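Local atomic coordinates of SYE1 (Shewanella oneidensis, PDB entry 4AWT), a protein that binds FMN and probably reduces carbon-carbon double bonds with electrons from NADH or NADPH. Residues Pro236-Asn241 and Trp274-Asp279; Thr251-Ala256 and Arg286-Ala291; Gln293-Tyr298 and Ala316-Phe321. The protein carries 1 engineered substitution. All blocks are in the same frame, centred on the assembly; numbering follows the deposited sequence. Where two conformers were deposited one is given.

Contact 1: residues Pro236-Asn241 and Trp274-Asp279; sequences PLTTLN and WDDAPD. With BOG (octyl beta-D-glucopyranoside), chain D; FMN (flavin mononucleotide), chain B.
Asp276 reaches across to the backbone of Thr239 and takes its N-H on OD2, at 2.8 Å from Thr239 N and nearly straight (169°). Its CG stands anti to the backbone N (chi1 -178°), and OD2 receives the bond on its syn lone pair, the one on the OD1 side. That other oxygen, OD1, accepts a hydrogen bond from a water that also donates to Leu237 O and accepts from Thr239 OG1, so both carboxylate oxygens are tied to the loop 237-239. Next along, Leu240 lays CB near Asp276 OD2 and sends CD2 to the rim of the Trp274 indole, 3.7 Å from CD1 and close to the ring plane. Both segments are loops of a TIM barrel, following strands 230-234 and 266-270 on the side where FMN is bound. Trp274 joins this loop pair to the flavin pocket: its NE1 donates to O5 of the octyl glucoside at 2.8 Å, C3' of the detergent chain lies over one face of the indole, and CH2 is 3.5 Å from the flavin methyl C8M. An alanine here would probably leave the glucoside O5 without its donor and open a gap beside Leu240 CD2 and the flavin methyl. Farther out, Leu237 rests CB on Pro278 CG at 3.7 Å, while Thr238 sets CG2 against Pro278 CD.

Contact 2: residues Thr251-Ala256 and Arg286-Ala291; sequences TYTAAA and RALREA
Ala256 and Ala291 meet in a helix-helix contact between two neighbouring helices, 248-261 and 282-291, on the outside of the barrel. The local axes come within 8.7 Å and run nearly the same way, 26° apart. Ala256 and Ala291 let the backbones come close at their end of the contact: the methyl CB of Ala256 sits 3.8 Å from CB of Ala291, and the two CA atoms there are 5.6 Å apart. Thr253 and Leu288 carry as much of the contact. The Ala291 methyl also lies 3.8 Å from the carbonyl oxygen Thr253 O. These are consecutive helices of a TIM barrel, each the alpha part of a beta-alpha unit, which is why they pack side by side in the same sense. Leu288 packs between helix 248-261 and strand 295-299. Its CG stands anti to the carbonyl carbon (chi1 -67°), and the CD2 branch comes to 4.0 Å from Ala256 CB and 3.7 Å from Tyr252 O, a carbonyl already engaged by Ala256 N in the helix. Its other branch, CD1, touches Tyr298 of strand 295-299. In the conformer given, Thr253 turns its hydroxyl back to its own helix, where OG1 bonds to Ile249 O, and presents its methyl to Ala291.

Contact 3: residues Gln293-Tyr298 and Ala316-Phe321; sequences QGVLIY and ADMIGF
Leu296 O is gripped by two successive backbone N-H groups, Asp317 N at 2.8 Å and Met318 N at 3.1 Å. The first approaches in the carbonyl plane, the second tilted 22° from it. Asp317 returns the bond through its side chain: CG stands anti to the carbonyl carbon (chi1 -57°), and OD2 accepts from Leu296 N at 2.9 Å on its anti side. The same oxygen forms a salt bridge with Arg289 of helix 282-291, in the conformer given, so strand and helix share one carboxylate whose negative charge the arginine would be expected to stabilise. From here the parallel ladder continues with Tyr298 N to Met318 O and Gly320 N to Tyr298 O, the latter 2.8 Å long. Ile297 and Met318 lie side by side on one face, Ile297 CG1 4.1 Å from Met318 CB, and Val295 CG1 packs against the Met318 sulphur. On the other face Tyr298 CD1 meets Ala316 CB at 3.8 Å, and Tyr298 CB has Ile319 CD1 beside it. The two strands, 295-299 and 318-320, are joined by helix 304-312 in a beta-alpha-beta crossover; strand 266-270 flanks the first and strand 20-22 the second, closing the barrel, while Lys285 of helix 282-291 packs on Tyr298.

The three contacts sample different layers of one TIM barrel. Contact 3 is the buried one, a backbone ladder between adjacent strands; contact 2 is partly buried, with apolar methyls between two outer helices; contact 1 is at the surface, where loops meet through a carboxylate, a water and bound ligands. Contacts 1 and 2 involve the same two beta-alpha units: the loops of contact 1 lead into the helices of contact 2, and Pro236 CB touches Tyr252 CG at 3.5 Å. Contact 2 joins contact 3 through Arg289, which also probably hydrogen-bonds Gly294 O through NH2. Contacts 1 and 3 do not touch, their nearest atoms being about 7 Å apart, yet Trp274 and Phe321 both line the FMN pocket.

Contact 1: residues Pro236-Asn241 and Trp274-Asp279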
loop_
_atom_site.group_PDB
_atom_site.type_symbol
_atom_site.label_atom_id
_atom_site.label_comp_id
_atom_site.label_asym_id
_atom_site.label_seq_id
_atom_site.Cartn_x
_atom_site.Cartn_y
_atom_site.Cartn_z
ATOM N N PRO A 236 8.910 7.008 -5.468
ATOM C CA PRO A 236 9.554 7.971 -6.365
ATOM C C PRO A 236 10.460 7.341 -7.402
ATOM O O PRO A 236 10.534 7.876 -8.525
ATOM C CB PRO A 236 10.345 8.868 -5.409
ATOM C CG PRO A 236 9.603 8.790 -4.095
ATOM C CD PRO A 236 9.141 7.329 -4.042
ATOM N N LEU A 237 11.209 6.291 -7.043
ATOM C CA LEU A 237 12.316 5.877 -7.855
ATOM C C LEU A 237 12.201 4.449 -8.384
ATOM O O LEU A 237 12.890 4.104 -9.372
ATOM C CB LEU A 237 13.643 6.000 -7.115
ATOM C CG LEU A 237 14.007 7.418 -6.717
ATOM C CD1 LEU A 237 15.325 7.376 -5.950
ATOM C CD2 LEU A 237 14.142 8.344 -7.899
ATOM N N THR A 238 11.405 3.591 -7.800
ATOM C CA THR A 238 11.189 2.265 -8.369
ATOM C C THR A 238 10.313 2.396 -9.622
ATOM O O THR A 238 9.557 3.333 -9.780
ATOM C CB THR A 238 10.582 1.302 -7.354
ATOM O OG1 THR A 238 9.351 1.888 -6.904
ATOM C CG2 THR A 238 11.507 1.031 -6.186
ATOM N N THR A 239 10.510 1.440 -10.511
ATOM C CA THR A 239 9.898 1.444 -11.845
ATOM C C THR A 239 9.433 0.068 -12.263
ATOM O O THR A 239 9.008 -0.141 -13.421
ATOM C CB THR A 239 10.892 1.999 -12.887
ATOM O OG1 THR A 239 12.025 1.097 -12.930
ATOM C CG2 THR A 239 11.315 3.413 -12.588
ATOM N N LEU A 240 9.475 -0.916 -11.360
ATOM C CA LEU A 240 9.246 -2.288 -11.726
ATOM C C LEU A 240 7.935 -2.522 -12.443
ATOM O O LEU A 240 7.864 -3.326 -13.379
ATOM C CB LEU A 240 9.286 -3.144 -10.420
ATOM C CG LEU A 240 9.187 -4.628 -10.634
ATOM C CD1 LEU A 240 10.395 -5.164 -11.369
ATOM C CD2 LEU A 240 9.011 -5.278 -9.270
ATOM N N ASN A 241 6.849 -1.906 -11.978
ATOM C CA ASN A 241 5.543 -2.109 -12.576
ATOM C C ASN A 241 5.224 -1.166 -13.717
ATOM O O ASN A 241 4.094 -1.118 -14.189
ATOM C CB ASN A 241 4.457 -2.099 -11.502
ATOM C CG ASN A 241 4.554 -3.306 -10.647
ATOM O OD1 ASN A 241 5.102 -4.341 -11.063
ATOM N ND2 ASN A 241 4.023 -3.175 -9.446
ATOM N N TRP A 274 10.308 -5.505 -4.654
ATOM C CA TRP A 274 10.923 -6.804 -4.959
ATOM C C TRP A 274 12.442 -6.641 -5.025
ATOM O O TRP A 274 13.071 -6.411 -3.980
ATOM C CB TRP A 274 10.295 -7.456 -6.157
ATOM C CG TRP A 274 8.874 -7.797 -5.877
ATOM C CD1 TRP A 274 7.776 -7.135 -6.307
ATOM C CD2 TRP A 274 8.415 -8.867 -5.068
ATOM N NE1 TRP A 274 6.654 -7.739 -5.831
ATOM C CE2 TRP A 274 7.011 -8.801 -5.074
ATOM C CE3 TRP A 274 9.012 -9.883 -4.340
ATOM C CZ2 TRP A 274 6.210 -9.707 -4.389
ATOM C CZ3 TRP A 274 8.176 -10.789 -3.669
ATOM C CH2 TRP A 274 6.808 -10.671 -3.715
ATOM N N ASP A 275 13.022 -6.803 -6.226
ATOM C CA ASP A 275 14.447 -6.691 -6.510
ATOM C C ASP A 275 14.812 -5.311 -7.056
ATOM O O ASP A 275 16.000 -5.068 -7.372
ATOM C CB ASP A 275 14.900 -7.751 -7.537
ATOM C CG ASP A 275 14.061 -7.872 -8.798
ATOM O OD1 ASP A 275 12.903 -7.353 -8.881
ATOM O OD2 ASP A 275 14.605 -8.562 -9.731
ATOM N N ASP A 276 13.864 -4.423 -7.247
ATOM C CA ASP A 276 14.076 -3.076 -7.783
ATOM C C ASP A 276 14.421 -2.167 -6.612
ATOM O O ASP A 276 13.519 -1.745 -5.872
ATOM C CB ASP A 276 12.860 -2.603 -8.535
ATOM C CG ASP A 276 12.952 -1.242 -9.176
ATOM O OD1 ASP A 276 14.049 -0.621 -9.179
ATOM O OD2 ASP A 276 11.895 -0.805 -9.659
ATOM N N ALA A 277 15.706 -1.968 -6.401
ATOM C CA ALA A 277 16.260 -1.286 -5.234
ATOM C C ALA A 277 17.165 -0.151 -5.700
ATOM O O ALA A 277 18.376 -0.201 -5.569
ATOM C CB ALA A 277 16.985 -2.271 -4.320
ATOM N N PRO A 278 16.578 0.893 -6.298
ATOM C CA PRO A 278 17.378 1.972 -6.857
ATOM C C PRO A 278 18.061 2.763 -5.757
ATOM O O PRO A 278 17.554 2.915 -4.664
ATOM C CB PRO A 278 16.347 2.820 -7.624
ATOM C CG PRO A 278 15.055 2.577 -6.884
ATOM C CD PRO A 278 15.126 1.157 -6.443
ATOM N N ASP A 279 19.173 3.404 -6.098
ATOM C CA ASP A 279 19.870 4.309 -5.195
ATOM C C ASP A 279 18.916 5.427 -4.854
ATOM O O ASP A 279 18.383 6.085 -5.748
ATOM C CB ASP A 279 21.087 4.850 -5.916
ATOM C CG ASP A 279 21.810 5.933 -5.107
ATOM O OD1 ASP A 279 22.134 5.509 -3.970
ATOM O OD2 ASP A 279 22.065 7.077 -5.515
HETATM C C1 BOG D . 3.034 -8.433 -6.733
HETATM O O1 BOG D . 3.777 -9.620 -6.789
HETATM C C2 BOG D . 2.007 -8.454 -5.646
HETATM O O2 BOG D . 1.017 -9.432 -5.881
HETATM C C3 BOG D . 1.267 -7.114 -5.508
HETATM O O3 BOG D . 0.491 -7.100 -4.343
HETATM C C4 BOG D . 2.324 -6.013 -5.339
HETATM O O4 BOG D . 1.680 -4.785 -5.293
HETATM C C5 BOG D . 3.377 -6.051 -6.441
HETATM O O5 BOG D . 3.954 -7.341 -6.397
HETATM C C6 BOG D . 4.438 -4.998 -6.248
HETATM O O6 BOG D . 5.282 -5.093 -7.382
HETATM C "C1'" BOG D . 4.326 -9.914 -8.052
HETATM C "C2'" BOG D . 4.983 -11.287 -8.168
HETATM C "C3'" BOG D . 5.905 -11.625 -7.036
HETATM C "C4'" BOG D . 6.921 -12.754 -7.161
HETATM C "C5'" BOG D . 6.616 -13.776 -6.061
HETATM C "C6'" BOG D . 6.075 -15.073 -6.666
HETATM C "C7'" BOG D . 5.746 -16.078 -5.547
HETATM C "C8'" BOG D . 5.774 -17.455 -6.200
HETATM N N1 FMN B . 2.945 -2.999 -1.366
HETATM C C2 FMN B . 1.799 -2.329 -1.345
HETATM O O2 FMN B . 1.763 -1.071 -1.274
HETATM N N3 FMN B . 0.591 -3.010 -1.397
HETATM C C4 FMN B . 0.508 -4.391 -1.473
HETATM O O4 FMN B . -0.627 -4.933 -1.411
HETATM C C4A FMN B . 1.717 -5.070 -1.608
HETATM N N5 FMN B . 1.733 -6.452 -1.786
HETATM C C5A FMN B . 2.944 -7.133 -1.487
HETATM C C6 FMN B . 2.949 -8.502 -1.385
HETATM C C7 FMN B . 4.125 -9.221 -1.062
HETATM C C7M FMN B . 4.022 -10.712 -0.846
HETATM C C8 FMN B . 5.284 -8.523 -0.903
HETATM C C8M FMN B . 6.580 -9.209 -0.523
HETATM C C9 FMN B . 5.293 -7.118 -1.018
HETATM C C9A FMN B . 4.125 -6.407 -1.300
HETATM N N10 FMN B . 4.117 -4.997 -1.356
HETATM C C10 FMN B . 2.908 -4.334 -1.444
HETATM C "C1'" FMN B . 5.357 -4.260 -1.096
HETATM C "C2'" FMN B . 5.741 -4.214 0.395
HETATM O "O2'" FMN B . 4.839 -3.398 1.121
HETATM C "C3'" FMN B . 7.123 -3.632 0.622
HETATM O "O3'" FMN B . 7.186 -2.259 0.270
HETATM C "C4'" FMN B . 8.267 -4.381 -0.086
HETATM O "O4'" FMN B . 8.143 -5.788 0.055
HETATM C "C5'" FMN B . 9.635 -3.881 0.334
HETATM O "O5'" FMN B . 9.868 -4.102 1.735
HETATM P P FMN B . 10.740 -5.378 2.206
HETATM O O1P FMN B . 9.921 -6.601 1.876
HETATM O O2P FMN B . 12.045 -5.342 1.442
HETATM O O3P FMN B . 10.894 -5.153 3.690
HETATM O O HOH W 1 13.854 1.579 -10.705
#

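Contact 2: residues Thr251-Ala256 and Arg286-Ala291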
loop_
_atom_site.group_PDB
_atom_site.type_symbol
_atom_site.label_atom_id
_atom_site.label_comp_id
_atom_site.label_asym_id
_atom_site.label_seq_id
_atom_site.Cartn_x
_atom_site.Cartn_y
_atom_site.Cartn_z
ATOM N N THR A 251 9.383 15.894 -9.142
ATOM C CA THR A 251 7.985 15.439 -9.079
ATOM C C THR A 251 7.609 15.050 -7.652
ATOM O O THR A 251 6.556 15.405 -7.161
ATOM C CB THR A 251 7.776 14.260 -9.997
ATOM O OG1 THR A 251 8.002 14.694 -11.336
ATOM C CG2 THR A 251 6.385 13.643 -9.874
ATOM N N TYR A 252 8.486 14.272 -7.009
ATOM C CA TYR A 252 8.153 13.683 -5.713
ATOM C C TYR A 252 8.403 14.620 -4.564
ATOM O O TYR A 252 7.691 14.534 -3.553
ATOM C CB TYR A 252 8.784 12.293 -5.552
ATOM C CG TYR A 252 8.033 11.301 -6.389
ATOM C CD1 TYR A 252 8.307 11.053 -7.716
ATOM C CD2 TYR A 252 6.937 10.625 -5.837
ATOM C CE1 TYR A 252 7.556 10.174 -8.459
ATOM C CE2 TYR A 252 6.189 9.751 -6.566
ATOM C CZ TYR A 252 6.495 9.515 -7.895
ATOM O OH TYR A 252 5.705 8.612 -8.573
ATOM N N THR A 253 9.347 15.566 -4.669
ATOM C CA THR A 253 9.428 16.644 -3.683
ATOM C C THR A 253 8.148 17.467 -3.746
ATOM O O THR A 253 7.577 17.859 -2.744
ATOM C CB THR A 253 10.704 17.474 -3.871
ATOM O OG1 THR A 253 11.877 16.589 -3.702
ATOM C CG2 THR A 253 10.840 18.555 -2.880
ATOM N N ALA A 254 7.704 17.775 -4.984
ATOM C CA ALA A 254 6.449 18.517 -5.164
ATOM C C ALA A 254 5.277 17.732 -4.613
ATOM O O ALA A 254 4.414 18.320 -3.931
ATOM C CB ALA A 254 6.233 18.855 -6.627
ATOM N N ALA A 255 5.243 16.437 -4.872
ATOM C CA ALA A 255 4.135 15.612 -4.348
ATOM C C ALA A 255 4.141 15.636 -2.840
ATOM O O ALA A 255 3.086 15.752 -2.198
ATOM C CB ALA A 255 4.219 14.205 -4.846
ATOM N N ALA A 256 5.315 15.523 -2.227
ATOM C CA ALA A 256 5.411 15.558 -0.783
ATOM C C ALA A 256 4.896 16.868 -0.228
ATOM O O ALA A 256 4.179 16.917 0.782
ATOM C CB ALA A 256 6.844 15.300 -0.354
ATOM N N ARG A 286 16.420 13.743 2.634
ATOM C CA ARG A 286 16.357 14.911 3.482
ATOM C C ARG A 286 15.437 15.971 2.877
ATOM O O ARG A 286 14.723 16.655 3.623
ATOM C CB ARG A 286 17.727 15.469 3.810
ATOM C CG ARG A 286 18.555 14.511 4.660
ATOM C CD ARG A 286 19.736 15.207 5.262
ATOM N NE ARG A 286 20.622 14.313 5.939
ATOM C CZ ARG A 286 20.488 13.820 7.133
ATOM N NH1 ARG A 286 19.454 14.158 7.906
ATOM N NH2 ARG A 286 21.391 12.968 7.611
ATOM N N ALA A 287 15.421 16.112 1.575
ATOM C CA ALA A 287 14.481 17.030 0.927
ATOM C C ALA A 287 13.041 16.606 1.197
ATOM O O ALA A 287 12.186 17.444 1.507
ATOM C CB ALA A 287 14.766 17.153 -0.558
ATOM N N LEU A 288 12.747 15.320 1.097
ATOM C CA LEU A 288 11.391 14.836 1.404
ATOM C C LEU A 288 11.019 15.146 2.827
ATOM O O LEU A 288 9.870 15.495 3.120
ATOM C CB LEU A 288 11.251 13.340 1.147
ATOM C CG LEU A 288 11.361 12.916 -0.311
ATOM C CD1 LEU A 288 11.315 11.382 -0.437
ATOM C CD2 LEU A 288 10.279 13.490 -1.183
ATOM N N ARG A 289 11.981 15.026 3.749
ATOM C CA ARG A 289 11.784 15.311 5.168
ATOM C C ARG A 289 11.430 16.774 5.409
ATOM O O ARG A 289 10.722 17.076 6.339
ATOM C CB ARG A 289 13.020 14.845 5.934
ATOM C CG ARG A 289 13.143 15.178 7.403
ATOM C CD ARG A 289 12.225 14.338 8.307
ATOM N NE ARG A 289 10.811 14.727 8.068
ATOM C CZ ARG A 289 9.806 14.120 8.675
ATOM N NH1 ARG A 289 10.055 13.186 9.535
ATOM N NH2 ARG A 289 8.534 14.551 8.408
ATOM N N GLU A 290 11.973 17.682 4.586
ATOM C CA GLU A 290 11.579 19.102 4.704
ATOM C C GLU A 290 10.244 19.370 4.006
ATOM O O GLU A 290 9.463 20.198 4.481
ATOM C CB GLU A 290 12.647 20.030 4.182
ATOM C CG GLU A 290 13.929 19.954 5.008
ATOM C CD GLU A 290 13.698 20.113 6.460
ATOM O OE1 GLU A 290 13.012 21.078 6.875
ATOM O OE2 GLU A 290 14.193 19.261 7.235
ATOM N N ALA A 291 9.991 18.726 2.877
ATOM C CA ALA A 291 8.791 18.983 2.126
ATOM C C ALA A 291 7.544 18.490 2.843
ATOM O O ALA A 291 6.461 19.064 2.706
ATOM C CB ALA A 291 8.881 18.348 0.751
#

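Contact 3: residues Gln293-Tyr298 and Ala316-Phe321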
loop_
_atom_site.group_PDB
_atom_site.type_symbol
_atom_site.label_atom_id
_atom_site.label_comp_id
_atom_site.label_asym_id
_atom_site.label_seq_id
_atom_site.Cartn_x
_atom_site.Cartn_y
_atom_site.Cartn_z
ATOM N N GLN A 293 6.070 17.250 6.569
ATOM C CA GLN A 293 6.465 17.360 7.971
ATOM C C GLN A 293 5.592 16.599 8.949
ATOM O O GLN A 293 5.655 16.801 10.148
ATOM C CB GLN A 293 6.544 18.833 8.317
ATOM C CG GLN A 293 7.408 19.559 7.264
ATOM C CD GLN A 293 8.037 20.840 7.727
ATOM O OE1 GLN A 293 8.994 21.320 7.086
ATOM N NE2 GLN A 293 7.516 21.408 8.827
ATOM N N GLY A 294 4.888 15.591 8.445
ATOM C CA GLY A 294 4.193 14.618 9.263
ATOM C C GLY A 294 5.039 13.390 9.529
ATOM O O GLY A 294 6.274 13.443 9.520
ATOM N N VAL A 295 4.399 12.276 9.785
ATOM C CA VAL A 295 5.132 11.022 10.059
ATOM C C VAL A 295 5.592 10.436 8.742
ATOM O O VAL A 295 4.810 10.217 7.826
ATOM C CB VAL A 295 4.229 10.044 10.837
ATOM C CG1 VAL A 295 4.866 8.674 10.916
ATOM C CG2 VAL A 295 3.947 10.605 12.227
ATOM N N LEU A 296 6.913 10.168 8.654
ATOM C CA LEU A 296 7.502 9.646 7.437
ATOM C C LEU A 296 7.896 8.197 7.664
ATOM O O LEU A 296 8.644 7.865 8.592
ATOM C CB LEU A 296 8.624 10.639 7.113
ATOM C CG LEU A 296 9.344 10.476 5.796
ATOM C CD1 LEU A 296 8.383 10.436 4.616
ATOM C CD2 LEU A 296 10.345 11.616 5.595
ATOM N N ILE A 297 7.374 7.320 6.814
ATOM C CA ILE A 297 7.580 5.893 6.879
ATOM C C ILE A 297 8.347 5.460 5.640
ATOM O O ILE A 297 7.985 5.874 4.539
ATOM C CB ILE A 297 6.245 5.124 6.944
ATOM C CG1 ILE A 297 5.304 5.703 7.983
ATOM C CG2 ILE A 297 6.500 3.648 7.119
ATOM C CD1 ILE A 297 3.975 5.012 8.118
ATOM N N TYR A 298 9.385 4.634 5.792
ATOM C CA TYR A 298 10.063 4.007 4.662
ATOM C C TYR A 298 9.974 2.499 4.811
ATOM O O TYR A 298 10.079 1.981 5.918
ATOM C CB TYR A 298 11.540 4.398 4.573
ATOM C CG TYR A 298 11.793 5.775 4.033
ATOM C CD1 TYR A 298 11.603 6.913 4.788
ATOM C CD2 TYR A 298 12.238 5.936 2.742
ATOM C CE1 TYR A 298 11.871 8.159 4.289
ATOM C CE2 TYR A 298 12.482 7.207 2.214
ATOM C CZ TYR A 298 12.296 8.324 3.003
ATOM O OH TYR A 298 12.591 9.523 2.457
ATOM N N ALA A 316 13.631 9.172 8.688
ATOM C CA ALA A 316 12.384 8.460 8.818
ATOM C C ALA A 316 11.928 8.530 10.264
ATOM O O ALA A 316 12.760 8.551 11.172
ATOM C CB ALA A 316 12.571 6.983 8.451
ATOM N N ASP A 317 10.613 8.451 10.459
ATOM C CA ASP A 317 10.061 8.273 11.777
ATOM C C ASP A 317 9.700 6.822 12.081
ATOM O O ASP A 317 9.760 6.397 13.240
ATOM C CB ASP A 317 8.822 9.154 11.938
ATOM C CG ASP A 317 9.120 10.579 11.698
ATOM O OD1 ASP A 317 10.046 11.121 12.365
ATOM O OD2 ASP A 317 8.473 11.202 10.810
ATOM N N MET A 318 9.284 6.081 11.068
ATOM C CA MET A 318 8.894 4.693 11.193
ATOM C C MET A 318 9.469 3.917 10.024
ATOM O O MET A 318 9.690 4.485 8.953
ATOM C CB MET A 318 7.401 4.508 11.250
ATOM C CG MET A 318 6.678 5.303 12.315
ATOM S SD MET A 318 4.920 4.965 12.410
ATOM C CE MET A 318 4.941 3.423 13.316
ATOM N N ILE A 319 9.644 2.613 10.221
ATOM C CA ILE A 319 10.212 1.755 9.212
ATOM C C ILE A 319 9.326 0.519 9.064
ATOM O O ILE A 319 9.002 -0.138 10.049
ATOM C CB ILE A 319 11.666 1.358 9.538
ATOM C CG1 ILE A 319 12.569 2.578 9.608
ATOM C CG2 ILE A 319 12.178 0.322 8.541
ATOM C CD1 ILE A 319 12.836 3.260 8.282
ATOM N N GLY A 320 8.968 0.221 7.806
ATOM C CA GLY A 320 8.255 -0.980 7.512
ATOM C C GLY A 320 9.192 -2.101 7.096
ATOM O O GLY A 320 10.199 -1.882 6.434
ATOM N N PHE A 321 8.790 -3.323 7.473
ATOM C CA PHE A 321 9.498 -4.561 7.134
ATOM C C PHE A 321 8.487 -5.471 6.485
ATOM O O PHE A 321 7.524 -5.884 7.160
ATOM C CB PHE A 321 10.077 -5.238 8.376
ATOM C CG PHE A 321 11.025 -4.368 9.161
ATOM C CD1 PHE A 321 10.555 -3.446 10.068
ATOM C CD2 PHE A 321 12.388 -4.465 8.996
ATOM C CE1 PHE A 321 11.397 -2.651 10.801
ATOM C CE2 PHE A 321 13.236 -3.669 9.743
ATOM C CZ PHE A 321 12.734 -2.786 10.662
#